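Local coordinates for Rbsd/fucu transport protein family protein (Streptococcus pneumoniae, PDB 4A34) that interconverts the alpha and beta anomers of L-fucose as a fucose mutarotase of the RbsD/FucU family, at the interface of chains A and B. Coordinates in Å, arbitrary orientation; residue numbers count along the deposited sequence, not the author numbering. Chains: chain A/B, Rbsd/fucu transport protein family protein.

The interface of chains A and B. Residues chain A 19, 21-22, 24, 119; chain B 32-34, 36-37, 112.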
loop_
_atom_site.group_PDB
_atom_site.type_symbol
_atom_site.label_atom_id
_atom_site.label_comp_id
_atom_site.label_asym_id
_atom_site.label_seq_id
_atom_site.Cartn_x
_atom_site.Cartn_y
_atom_site.Cartn_z
ATOM N N GLU A 19 14.709 -14.831 10.670
ATOM C CA GLU A 19 13.323 -14.771 11.180
ATOM C C GLU A 19 12.598 -16.120 11.164
ATOM O O GLU A 19 11.618 -16.304 11.897
ATOM C CB GLU A 19 12.482 -13.682 10.487
ATOM C CG GLU A 19 12.231 -13.921 9.007
ATOM C CD GLU A 19 11.648 -12.719 8.278
ATOM O OE1 GLU A 19 11.801 -11.566 8.756
ATOM O OE2 GLU A 19 11.029 -12.948 7.212
ATOM N N GLY A 21 12.156 -19.968 12.220
ATOM C CA GLY A 21 12.360 -20.578 13.519
ATOM C C GLY A 21 12.280 -22.076 13.390
ATOM O O GLY A 21 12.354 -22.623 12.286
ATOM N N HIS A 22 12.110 -22.755 14.516
ATOM C CA HIS A 22 12.146 -24.205 14.483
ATOM C C HIS A 22 10.973 -24.758 13.709
ATOM O O HIS A 22 9.819 -24.546 14.079
ATOM C CB HIS A 22 12.198 -24.820 15.880
ATOM C CG HIS A 22 12.337 -26.309 15.862
ATOM N ND1 HIS A 22 11.589 -27.137 16.671
ATOM C CD2 HIS A 22 13.117 -27.120 15.108
ATOM C CE1 HIS A 22 11.912 -28.395 16.427
ATOM N NE2 HIS A 22 12.836 -28.411 15.482
ATOM N N ASP A 24 10.355 -24.353 10.306
ATOM C CA ASP A 24 10.124 -23.648 9.054
ATOM C C ASP A 24 11.011 -24.205 7.942
ATOM O O ASP A 24 12.164 -24.621 8.174
ATOM C CB ASP A 24 10.380 -22.144 9.211
ATOM C CG ASP A 24 9.261 -21.422 9.940
ATOM O OD1 ASP A 24 8.073 -21.770 9.762
ATOM O OD2 ASP A 24 9.571 -20.476 10.689
ATOM N N TYR A 119 8.046 -21.427 4.227
ATOM C CA TYR A 119 8.108 -20.033 4.602
ATOM C C TYR A 119 8.622 -19.167 3.453
ATOM O O TYR A 119 8.130 -18.061 3.243
ATOM C CB TYR A 119 8.952 -19.833 5.856
ATOM C CG TYR A 119 9.030 -18.385 6.297
ATOM C CD1 TYR A 119 7.915 -17.727 6.823
ATOM C CD2 TYR A 119 10.213 -17.665 6.170
ATOM C CE1 TYR A 119 7.990 -16.399 7.224
ATOM C CE2 TYR A 119 10.291 -16.339 6.566
ATOM C CZ TYR A 119 9.185 -15.720 7.086
ATOM O OH TYR A 119 9.280 -14.408 7.467
ATOM N N ASN B 32 13.800 -19.595 19.564
ATOM C CA ASN B 32 13.767 -20.700 18.598
ATOM C C ASN B 32 12.412 -20.903 17.919
ATOM O O ASN B 32 12.299 -21.682 16.967
ATOM C CB ASN B 32 14.239 -22.007 19.247
ATOM C CG ASN B 32 15.751 -22.101 19.325
ATOM O OD1 ASN B 32 16.444 -22.134 18.299
ATOM N ND2 ASN B 32 16.275 -22.143 20.542
ATOM N N TYR B 33 11.396 -20.190 18.402
ATOM C CA TYR B 33 10.028 -20.357 17.922
ATOM C C TYR B 33 9.849 -19.796 16.501
ATOM O O TYR B 33 10.526 -18.827 16.130
ATOM C CB TYR B 33 9.042 -19.689 18.895
ATOM C CG TYR B 33 7.616 -20.135 18.684
ATOM C CD1 TYR B 33 7.174 -21.344 19.197
ATOM C CD2 TYR B 33 6.721 -19.363 17.945
ATOM C CE1 TYR B 33 5.885 -21.779 18.997
ATOM C CE2 TYR B 33 5.413 -19.795 17.728
ATOM C CZ TYR B 33 5.003 -21.012 18.261
ATOM O OH TYR B 33 3.715 -21.470 18.070
ATOM N N PRO B 34 8.952 -20.402 15.697
ATOM C CA PRO B 34 8.690 -19.829 14.382
ATOM C C PRO B 34 7.598 -18.739 14.445
ATOM O O PRO B 34 6.465 -18.935 13.977
ATOM C CB PRO B 34 8.248 -21.051 13.565
ATOM C CG PRO B 34 7.569 -21.917 14.547
ATOM C CD PRO B 34 8.279 -21.704 15.864
ATOM N N ALA B 36 7.603 -15.486 13.107
ATOM C CA ALA B 36 7.290 -14.773 11.872
ATOM C C ALA B 36 6.303 -15.559 11.046
ATOM O O ALA B 36 5.392 -14.966 10.462
ATOM C CB ALA B 36 8.526 -14.467 11.067
ATOM N N SER B 37 6.459 -16.886 11.016
ATOM C CA SER B 37 5.652 -17.708 10.112
ATOM C C SER B 37 4.255 -18.028 10.647
ATOM O O SER B 37 3.342 -18.296 9.863
ATOM C CB SER B 37 6.393 -18.977 9.668
ATOM O OG SER B 37 6.513 -19.959 10.692
ATOM N N TYR B 112 1.620 -24.701 18.045
ATOM C CA TYR B 112 1.756 -23.908 16.814
ATOM C C TYR B 112 0.377 -23.510 16.291
ATOM O O TYR B 112 0.168 -22.369 15.871
ATOM C CB TYR B 112 2.544 -24.644 15.710
ATOM C CG TYR B 112 3.990 -24.992 16.020
ATOM C CD1 TYR B 112 4.741 -24.245 16.925
ATOM C CD2 TYR B 112 4.616 -26.062 15.379
ATOM C CE1 TYR B 112 6.068 -24.569 17.211
ATOM C CE2 TYR B 112 5.948 -26.393 15.654
ATOM C CZ TYR B 112 6.664 -25.639 16.574
ATOM O OH TYR B 112 7.979 -25.942 16.855
HETATM O O HOH W 1 9.069 -17.754 11.634
#
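A loop of chain A running from the end of helix 11-19 to A:Asp24, with A:Gly21 extended (phi -135°, psi -164°), lies against the B:Asn32 to B:Pro34 loop and the short helix 35-38 of chain B. One end of the patch is closed by a backbone hydrogen bond: A:His22 N donates to B:Asn32 O over 2.7 Å, approaching nearly along the C=O axis. The A:His22 side chain, its CG anti to the backbone N, and that of B:Tyr112 cross at about a right angle, ND1 of A:His22 lying 3.8 Å from B:Tyr112 OH. At the other end sits the carboxylate of A:Asp24, its CG anti to the carbonyl carbon. A:Asp24 OD1 faces chain B and takes the B:Ser37 hydroxyl OG on its syn lone pair at 2.6 Å. A:Asp24 OD2 uses its anti lone pair for A:Gly21 N at 3.0 Å, so the loop's own amide fixes the rotation of the group. A:Asp24 OD2 also lies 3.1 Å from B:Ser37 OG, so the hydroxyl sits over both oxygens. B:Ser37 OG occupies the crowded position between backbone N and carbonyl carbon (chi1 73°), which turns it to the carboxylate. Water 1 adds a third link: it lies 2.9 Å from A:Asp24 OD2 and bridges to A:Glu19 O and B:Ser37 N. The carboxylate, near the start of helix 35-38, may be stabilised as an anion by these donors. Apolar packing completes the fit: CD1 of A:Tyr119 lies 3.5 Å from B:Ser37 CB, which sits above the ring plane near its rim, and A:Tyr119 OH reaches towards B:Ala36 CB. The A:Asp24 side chain crosses B:Pro34 obliquely, its carboxylate against CB. Because A:His22 on one chain and B:Asn32, B:Tyr33, B:Pro34 and B:Tyr112 on the other belong to the L-fucose pockets, this junction in the ten-chain deposited assembly probably holds groups from neighbouring subunits in place around the sugar, tying assembly to the mutarotase site.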